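Local coordinates for protein probable nitrite reductase [nad(p)h] small subunit NIRD (Mycobacterium tuberculosis, PDB 4AIV) that serves as the small subunit of the NADH-dependent nitrite reductase NirBD, pairing with NirB, and is probably required for the reduction of nitrite to ammonium, at residues L29-L37 / G109-A117; V45-F54 / V96-V105. All coordinates share one frame; numbering follows the deposited sequence.

Contact 1: L29-L37 / G109-A117; sequences LDDGSQVAL and GRIQVARVA
Arg115 pins the 29-32 beta turn to the end of strand 110-117, meeting the carboxylates of Asp30 and Asp31 in quite different ways. Asp30 lies at the edge of the guanidinium, the two planes only 17° apart, and takes a side-on, two-nitrogen grip: NE bonds OD1 of Asp30 at 2.7 Å and NH2 bonds OD2 at 2.8 Å, each oxygen using its syn lone pair. Asp31 stacks instead, its carboxylate 6° from parallel with the guanidinium. Its CB sits over one guanidinium face, offset toward the rim, and its CG is 3.4 Å from Arg115 CD. No N-H points at Asp31 OD2, so that long salt bridge works through charge alone. Asp31 OD1 accepts from Ser33 N, an Asx turn, and from Ser33 OG at 2.7 Å.

The rest is apolar. Leu29 crosses Val113 at about a right angle, CD2 on CG1 at 3.8 Å. Leu37, with CG anti to the backbone N (chi1 176°), sends CD2 to within 3.8 Å of Ile111 CG2; the Leu37 and Val113 side chains slide past each other in opposite directions, CD1 against CG2. Tyr101 touches Leu29, Val35 and Val113, closing this core between strands 34-39 and 110-117, which face each other across the curled antiparallel sheet of the Rieske-like domain with strands 45-49 and 100-105 between them. Two acids around one arginine probably leave the site net negative, Asp30 supplying directional bonds and Asp31 mainly electrostatic attraction.

Contact 2: V45-F54 / V96-V105; sequences VHAVGNVDPF and VSVPVYPARV
Val48 CA and Val100 CA come within 4.3 Å in a non-hydrogen-bonded pair of the antiparallel sheet of this Rieske-like domain, where 45-49 runs beside the irregular strand 100-105. Tyr101 N donates to Ala47 O at 2.8 Å, and Gly49 N donates to Pro99 O. From Tyr101 O onward the strands draw apart, and two waters span the gap, one between Val45 O and Ala103 O, the other between Ala47 N and Tyr101 O.

The Tyr101 side chain can be followed outward along strand 45-49. CB rests 4.0 Å from Ala47 CB. With CG anti to its carbonyl carbon (chi1 -62°), the ring runs along the partner backbone with an edge toward it: CD1 is near Ala47 O and Val48 C, and CE1 lies 3.9 Å from Gly49 N. At the tip, Tyr101 OH comes 3.9 Å from Ser33 CB, a residue of contact 1.

Gly49 lies close against the Pro99 ring, whose CG approaches Gly49 CA. Farther along, Val98 divides its branches, CG2 going to Val48 CB and CG1 to Pro53 CD and Val51 O, and Phe83 of strand 82-84 touches both Val98 and Pro53. At the far end Val96 forks against two rings: CG1 lies 3.6 Å from Pro53 CG, and CG2 meets Phe54 CZ obliquely at 3.6 Å. An Asx turn shapes the backbone there, with Phe54 N donating to Asp52 OD1.

In the fold
From the N terminus, strand 7-15 leads to strand 25-28, the turn at 29-32 and strand 34-39, the last two of which carry the first half of contact 1. The chain then doubles back into strand 45-49 and enters contact 2, which closes on 96-105 after the three-stranded sheet of 64-84 has been built. One further hairpin brings in strand 110-117 to complete contact 1, so contact 2 is enclosed by it. The two share the six-stranded sheet: Ala36 N probably bonds Val48 O, and Arg104 NH2 probably bonds Gln112 OE1. Contact 1 spans the sheet's curved interior, whereas contact 2 joins neighbouring strands and extends toward the smaller sheet.

Contact 1: L29-L37 / G109-A117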
loop_
_atom_site.group_PDB
_atom_site.type_symbol
_atom_site.label_atom_id
_atom_site.label_comp_id
_atom_site.label_asym_id
_atom_site.label_seq_id
_atom_site.Cartn_x
_atom_site.Cartn_y
_atom_site.Cartn_z
ATOM N N LEU A 29 11.526 -1.569 2.099
ATOM C CA LEU A 29 11.869 -0.713 3.231
ATOM C C LEU A 29 13.235 -1.093 3.803
ATOM O O LEU A 29 13.818 -2.115 3.429
ATOM C CB LEU A 29 10.793 -0.760 4.314
ATOM C CG LEU A 29 9.356 -0.451 3.876
ATOM C CD1 LEU A 29 8.409 -0.460 5.090
ATOM C CD2 LEU A 29 9.283 0.882 3.110
ATOM N N ASP A 30 13.733 -0.264 4.714
ATOM C CA ASP A 30 15.087 -0.409 5.241
ATOM C C ASP A 30 15.339 -1.780 5.885
ATOM O O ASP A 30 16.458 -2.299 5.832
ATOM C CB ASP A 30 15.354 0.703 6.255
ATOM C CG ASP A 30 14.647 0.462 7.561
ATOM O OD1 ASP A 30 13.387 0.467 7.580
ATOM O OD2 ASP A 30 15.351 0.239 8.567
ATOM N N ASP A 31 14.300 -2.379 6.470
ATOM C CA ASP A 31 14.462 -3.666 7.153
ATOM C C ASP A 31 14.106 -4.857 6.261
ATOM O O ASP A 31 14.077 -5.996 6.719
ATOM C CB ASP A 31 13.632 -3.709 8.439
ATOM C CG ASP A 31 12.150 -3.872 8.170
ATOM O OD1 ASP A 31 11.694 -3.517 7.058
ATOM O OD2 ASP A 31 11.431 -4.345 9.076
ATOM N N GLY A 32 13.822 -4.592 4.989
ATOM C CA GLY A 32 13.490 -5.657 4.062
ATOM C C GLY A 32 12.006 -5.918 3.869
ATOM O O GLY A 32 11.637 -6.742 3.024
ATOM N N SER A 33 11.151 -5.237 4.638
ATOM C CA SER A 33 9.703 -5.333 4.424
ATOM C C SER A 33 9.375 -4.947 2.981
ATOM O O SER A 33 9.990 -4.034 2.422
ATOM C CB SER A 33 8.933 -4.399 5.368
ATOM O OG SER A 33 9.303 -4.610 6.714
ATOM N N GLN A 34 8.417 -5.651 2.389
ATOM C CA GLN A 34 7.999 -5.385 1.021
ATOM C C GLN A 34 6.644 -4.739 1.080
ATOM O O GLN A 34 5.744 -5.223 1.774
ATOM C CB GLN A 34 7.880 -6.673 0.207
ATOM C CG GLN A 34 9.056 -7.589 0.278
ATOM C CD GLN A 34 8.800 -8.817 -0.550
ATOM O OE1 GLN A 34 7.935 -8.802 -1.434
ATOM N NE2 GLN A 34 9.529 -9.891 -0.271
ATOM N N VAL A 35 6.494 -3.662 0.321
ATOM C CA VAL A 35 5.331 -2.802 0.424
ATOM C C VAL A 35 4.697 -2.561 -0.950
ATOM O O VAL A 35 5.410 -2.411 -1.941
ATOM C CB VAL A 35 5.775 -1.468 1.057
ATOM C CG1 VAL A 35 4.911 -0.325 0.598
ATOM C CG2 VAL A 35 5.799 -1.602 2.580
ATOM N N ALA A 36 3.365 -2.569 -1.016
ATOM C CA ALA A 36 2.666 -2.143 -2.227
ATOM C C ALA A 36 2.231 -0.687 -2.035
ATOM O O ALA A 36 1.432 -0.384 -1.134
ATOM C CB ALA A 36 1.453 -3.034 -2.496
ATOM N N LEU A 37 2.764 0.201 -2.869
ATOM C CA LEU A 37 2.495 1.635 -2.765
ATOM C C LEU A 37 1.589 2.113 -3.897
ATOM O O LEU A 37 1.850 1.828 -5.067
ATOM C CB LEU A 37 3.812 2.421 -2.800
ATOM C CG LEU A 37 3.713 3.961 -2.801
ATOM C CD1 LEU A 37 3.175 4.519 -1.456
ATOM C CD2 LEU A 37 5.065 4.592 -3.155
ATOM N N GLY A 109 7.640 17.221 -2.433
ATOM C CA GLY A 109 7.109 16.290 -3.414
ATOM C C GLY A 109 7.776 14.927 -3.481
ATOM O O GLY A 109 7.816 14.307 -4.545
ATOM N N ARG A 110 8.306 14.453 -2.360
ATOM C CA ARG A 110 8.874 13.107 -2.307
ATOM C C ARG A 110 7.919 12.188 -1.569
ATOM O O ARG A 110 7.416 12.540 -0.496
ATOM C CB ARG A 110 10.228 13.109 -1.587
ATOM C CG ARG A 110 11.361 13.800 -2.340
ATOM N N ILE A 111 7.663 11.016 -2.141
ATOM C CA ILE A 111 6.850 10.016 -1.461
ATOM C C ILE A 111 7.725 9.166 -0.546
ATOM O O ILE A 111 8.735 8.605 -0.977
ATOM C CB ILE A 111 6.113 9.092 -2.452
ATOM C CG1 ILE A 111 5.216 9.923 -3.374
ATOM C CG2 ILE A 111 5.285 8.052 -1.691
ATOM C CD1 ILE A 111 4.576 9.123 -4.490
ATOM N N GLN A 112 7.350 9.091 0.726
ATOM C CA GLN A 112 8.050 8.227 1.665
ATOM C C GLN A 112 7.101 7.250 2.325
ATOM O O GLN A 112 5.902 7.518 2.451
ATOM C CB GLN A 112 8.713 9.051 2.757
ATOM C CG GLN A 112 9.719 10.050 2.257
ATOM C CD GLN A 112 10.518 10.621 3.394
ATOM O OE1 GLN A 112 10.001 11.399 4.198
ATOM N NE2 GLN A 112 11.785 10.223 3.483
ATOM N N VAL A 113 7.662 6.128 2.763
ATOM C CA VAL A 113 6.920 5.109 3.479
ATOM C C VAL A 113 7.691 4.745 4.734
ATOM O O VAL A 113 8.909 4.532 4.683
ATOM C CB VAL A 113 6.739 3.832 2.621
ATOM C CG1 VAL A 113 5.991 2.763 3.417
ATOM C CG2 VAL A 113 6.017 4.150 1.321
ATOM N N ALA A 114 6.992 4.671 5.861
ATOM C CA ALA A 114 7.654 4.356 7.118
ATOM C C ALA A 114 7.347 2.944 7.573
ATOM O O ALA A 114 6.317 2.366 7.228
ATOM C CB ALA A 114 7.234 5.344 8.204
ATOM N N ARG A 115 8.261 2.375 8.341
ATOM C CA ARG A 115 7.908 1.243 9.174
ATOM C C ARG A 115 8.079 1.745 10.593
ATOM O O ARG A 115 8.902 2.628 10.858
ATOM C CB ARG A 115 8.808 0.035 8.917
ATOM C CG ARG A 115 10.250 0.280 9.279
ATOM C CD ARG A 115 10.994 -1.003 9.569
ATOM N NE ARG A 115 12.403 -0.711 9.789
ATOM C CZ ARG A 115 13.052 -0.904 10.934
ATOM N NH1 ARG A 115 12.428 -1.423 11.983
ATOM N NH2 ARG A 115 14.339 -0.589 11.016
ATOM N N VAL A 116 7.293 1.197 11.506
ATOM C CA VAL A 116 7.341 1.633 12.886
ATOM C C VAL A 116 8.274 0.721 13.661
ATOM O O VAL A 116 8.127 -0.504 13.629
ATOM C CB VAL A 116 5.933 1.639 13.525
ATOM C CG1 VAL A 116 6.021 1.948 15.010
ATOM C CG2 VAL A 116 5.040 2.639 12.815
ATOM N N ALA A 117 9.256 1.317 14.330
ATOM C CA ALA A 117 10.177 0.555 15.161
ATOM C C ALA A 117 10.105 1.029 16.611
ATOM O O ALA A 117 9.496 2.063 16.908
ATOM C CB ALA A 117 11.603 0.665 14.624
#

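Contact 2: V45-F54 / V96-V105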
loop_
_atom_site.group_PDB
_atom_site.type_symbol
_atom_site.label_atom_id
_atom_site.label_comp_id
_atom_site.label_asym_id
_atom_site.label_seq_id
_atom_site.Cartn_x
_atom_site.Cartn_y
_atom_site.Cartn_z
ATOM N N VAL A 45 -1.342 8.963 -0.975
ATOM C CA VAL A 45 -0.540 7.764 -1.180
ATOM C C VAL A 45 -0.820 6.796 -0.044
ATOM O O VAL A 45 -1.043 7.213 1.094
ATOM C CB VAL A 45 0.988 8.064 -1.294
ATOM C CG1 VAL A 45 1.271 8.898 -2.540
ATOM C CG2 VAL A 45 1.515 8.766 -0.035
ATOM N N HIS A 46 -0.842 5.504 -0.361
ATOM C CA HIS A 46 -1.122 4.476 0.635
ATOM C C HIS A 46 -0.162 3.309 0.451
ATOM O O HIS A 46 0.112 2.892 -0.682
ATOM C CB HIS A 46 -2.573 3.998 0.524
ATOM C CG HIS A 46 -3.573 5.078 0.793
ATOM N ND1 HIS A 46 -4.047 5.369 2.051
ATOM C CD2 HIS A 46 -4.151 5.977 -0.044
ATOM C CE1 HIS A 46 -4.881 6.381 1.990
ATOM N NE2 HIS A 46 -4.972 6.772 0.721
ATOM N N ALA A 47 0.349 2.789 1.559
ATOM C CA ALA A 47 1.291 1.669 1.508
ATOM C C ALA A 47 0.779 0.506 2.341
ATOM O O ALA A 47 0.515 0.655 3.551
ATOM C CB ALA A 47 2.674 2.108 1.996
ATOM N N VAL A 48 0.620 -0.650 1.692
ATOM C CA VAL A 48 0.195 -1.861 2.382
ATOM C C VAL A 48 1.173 -3.004 2.081
ATOM O O VAL A 48 2.023 -2.889 1.190
ATOM C CB VAL A 48 -1.264 -2.282 2.012
ATOM C CG1 VAL A 48 -2.266 -1.201 2.438
ATOM C CG2 VAL A 48 -1.388 -2.581 0.521
ATOM N N GLY A 49 1.071 -4.090 2.837
ATOM C CA GLY A 49 1.901 -5.260 2.582
ATOM C C GLY A 49 1.837 -5.703 1.126
ATOM O O GLY A 49 0.764 -5.734 0.528
ATOM N N ASN A 50 2.985 -6.032 0.545
ATOM C CA ASN A 50 3.032 -6.462 -0.854
ATOM C C ASN A 50 2.686 -7.945 -1.034
ATOM O O ASN A 50 2.456 -8.420 -2.160
ATOM C CB ASN A 50 4.413 -6.173 -1.452
ATOM C CG ASN A 50 4.397 -6.156 -2.965
ATOM O OD1 ASN A 50 3.435 -5.683 -3.589
ATOM N ND2 ASN A 50 5.459 -6.678 -3.569
ATOM N N VAL A 51 2.648 -8.680 0.072
ATOM C CA VAL A 51 2.392 -10.113 0.003
ATOM C C VAL A 51 0.914 -10.443 0.230
ATOM O O VAL A 51 0.337 -10.095 1.266
ATOM C CB VAL A 51 3.271 -10.894 1.003
ATOM C CG1 VAL A 51 2.989 -12.387 0.902
ATOM C CG2 VAL A 51 4.746 -10.595 0.759
ATOM N N ASP A 52 0.307 -11.104 -0.754
ATOM C CA ASP A 52 -1.062 -11.603 -0.626
ATOM C C ASP A 52 -1.096 -12.548 0.559
ATOM O O ASP A 52 -0.359 -13.532 0.585
ATOM C CB ASP A 52 -1.498 -12.326 -1.913
ATOM C CG ASP A 52 -2.934 -12.860 -1.845
ATOM O OD1 ASP A 52 -3.300 -13.559 -0.864
ATOM O OD2 ASP A 52 -3.711 -12.593 -2.788
ATOM N N PRO A 53 -1.952 -12.255 1.548
ATOM C CA PRO A 53 -1.956 -13.038 2.789
ATOM C C PRO A 53 -2.636 -14.395 2.642
ATOM O O PRO A 53 -2.616 -15.181 3.588
ATOM C CB PRO A 53 -2.751 -12.154 3.753
ATOM C CG PRO A 53 -3.694 -11.429 2.880
ATOM C CD PRO A 53 -2.935 -11.157 1.592
ATOM N N PHE A 54 -3.230 -14.667 1.485
ATOM C CA PHE A 54 -3.814 -15.982 1.244
ATOM C C PHE A 54 -2.807 -16.885 0.523
ATOM O O PHE A 54 -2.578 -18.025 0.938
ATOM C CB PHE A 54 -5.131 -15.877 0.457
ATOM C CG PHE A 54 -6.258 -15.206 1.222
ATOM C CD1 PHE A 54 -7.101 -15.950 2.036
ATOM C CD2 PHE A 54 -6.473 -13.832 1.126
ATOM C CE1 PHE A 54 -8.139 -15.344 2.737
ATOM C CE2 PHE A 54 -7.516 -13.216 1.828
ATOM C CZ PHE A 54 -8.347 -13.975 2.633
ATOM N N VAL A 96 -8.765 -11.663 8.043
ATOM C CA VAL A 96 -7.514 -11.575 7.299
ATOM C C VAL A 96 -7.187 -10.101 7.051
ATOM O O VAL A 96 -8.085 -9.268 6.979
ATOM C CB VAL A 96 -7.612 -12.356 5.962
ATOM C CG1 VAL A 96 -6.326 -12.242 5.145
ATOM C CG2 VAL A 96 -7.946 -13.825 6.231
ATOM N N SER A 97 -5.897 -9.776 6.958
ATOM C CA SER A 97 -5.473 -8.423 6.620
ATOM C C SER A 97 -4.043 -8.422 6.079
ATOM O O SER A 97 -3.319 -9.421 6.183
ATOM C CB SER A 97 -5.599 -7.496 7.837
ATOM O OG SER A 97 -4.711 -7.888 8.872
ATOM N N VAL A 98 -3.654 -7.309 5.466
ATOM C CA VAL A 98 -2.246 -7.025 5.213
ATOM C C VAL A 98 -1.846 -5.875 6.117
ATOM O O VAL A 98 -2.713 -5.097 6.546
ATOM C CB VAL A 98 -1.978 -6.618 3.743
ATOM C CG1 VAL A 98 -2.108 -7.820 2.830
ATOM C CG2 VAL A 98 -2.909 -5.472 3.312
ATOM N N PRO A 99 -0.539 -5.754 6.413
ATOM C CA PRO A 99 -0.084 -4.602 7.199
ATOM C C PRO A 99 -0.265 -3.308 6.430
ATOM O O PRO A 99 -0.252 -3.306 5.193
ATOM C CB PRO A 99 1.419 -4.878 7.401
ATOM C CG PRO A 99 1.785 -5.821 6.287
ATOM C CD PRO A 99 0.564 -6.689 6.119
ATOM N N VAL A 100 -0.437 -2.215 7.163
ATOM C CA VAL A 100 -0.500 -0.894 6.561
ATOM C C VAL A 100 0.686 -0.106 7.093
ATOM O O VAL A 100 1.083 -0.278 8.244
ATOM C CB VAL A 100 -1.857 -0.177 6.854
ATOM C CG1 VAL A 100 -2.111 -0.074 8.364
ATOM C CG2 VAL A 100 -1.906 1.202 6.197
ATOM N N TYR A 101 1.286 0.717 6.239
ATOM C CA TYR A 101 2.484 1.458 6.607
ATOM C C TYR A 101 2.200 2.941 6.427
ATOM O O TYR A 101 1.576 3.335 5.439
ATOM C CB TYR A 101 3.679 1.046 5.723
ATOM C CG TYR A 101 4.065 -0.410 5.861
ATOM C CD1 TYR A 101 3.379 -1.401 5.161
ATOM C CD2 TYR A 101 5.099 -0.798 6.706
ATOM C CE1 TYR A 101 3.730 -2.744 5.286
ATOM C CE2 TYR A 101 5.456 -2.138 6.839
ATOM C CZ TYR A 101 4.765 -3.103 6.134
ATOM O OH TYR A 101 5.116 -4.430 6.275
ATOM N N PRO A 102 2.657 3.768 7.378
ATOM C CA PRO A 102 2.511 5.217 7.173
ATOM C C PRO A 102 3.162 5.635 5.857
ATOM O O PRO A 102 4.249 5.161 5.500
ATOM C CB PRO A 102 3.267 5.825 8.358
ATOM C CG PRO A 102 3.247 4.735 9.424
ATOM C CD PRO A 102 3.331 3.432 8.648
ATOM N N ALA A 103 2.475 6.497 5.121
ATOM C CA ALA A 103 2.967 6.965 3.839
ATOM C C ALA A 103 2.661 8.450 3.720
ATOM O O ALA A 103 1.562 8.903 4.049
ATOM C CB ALA A 103 2.325 6.185 2.705
ATOM N N ARG A 104 3.642 9.213 3.262
ATOM C CA ARG A 104 3.469 10.653 3.174
ATOM C C ARG A 104 4.077 11.217 1.899
ATOM O O ARG A 104 4.896 10.564 1.231
ATOM C CB ARG A 104 4.094 11.338 4.407
ATOM C CG ARG A 104 5.613 11.236 4.468
ATOM C CD ARG A 104 6.152 11.984 5.680
ATOM N NE ARG A 104 7.615 11.954 5.750
ATOM C CZ ARG A 104 8.312 12.348 6.810
ATOM N NH1 ARG A 104 7.674 12.796 7.890
ATOM N NH2 ARG A 104 9.644 12.279 6.799
ATOM N N VAL A 105 3.646 12.428 1.552
ATOM C CA VAL A 105 4.296 13.199 0.504
ATOM C C VAL A 105 4.860 14.456 1.161
ATOM O O VAL A 105 4.108 15.254 1.729
ATOM C CB VAL A 105 3.313 13.561 -0.641
ATOM C CG1 VAL A 105 4.059 14.161 -1.825
ATOM C CG2 VAL A 105 2.524 12.328 -1.074
HETATM O O HOH W 1 -0.839 6.961 3.910
HETATM O O HOH W 2 -0.434 4.192 4.140
#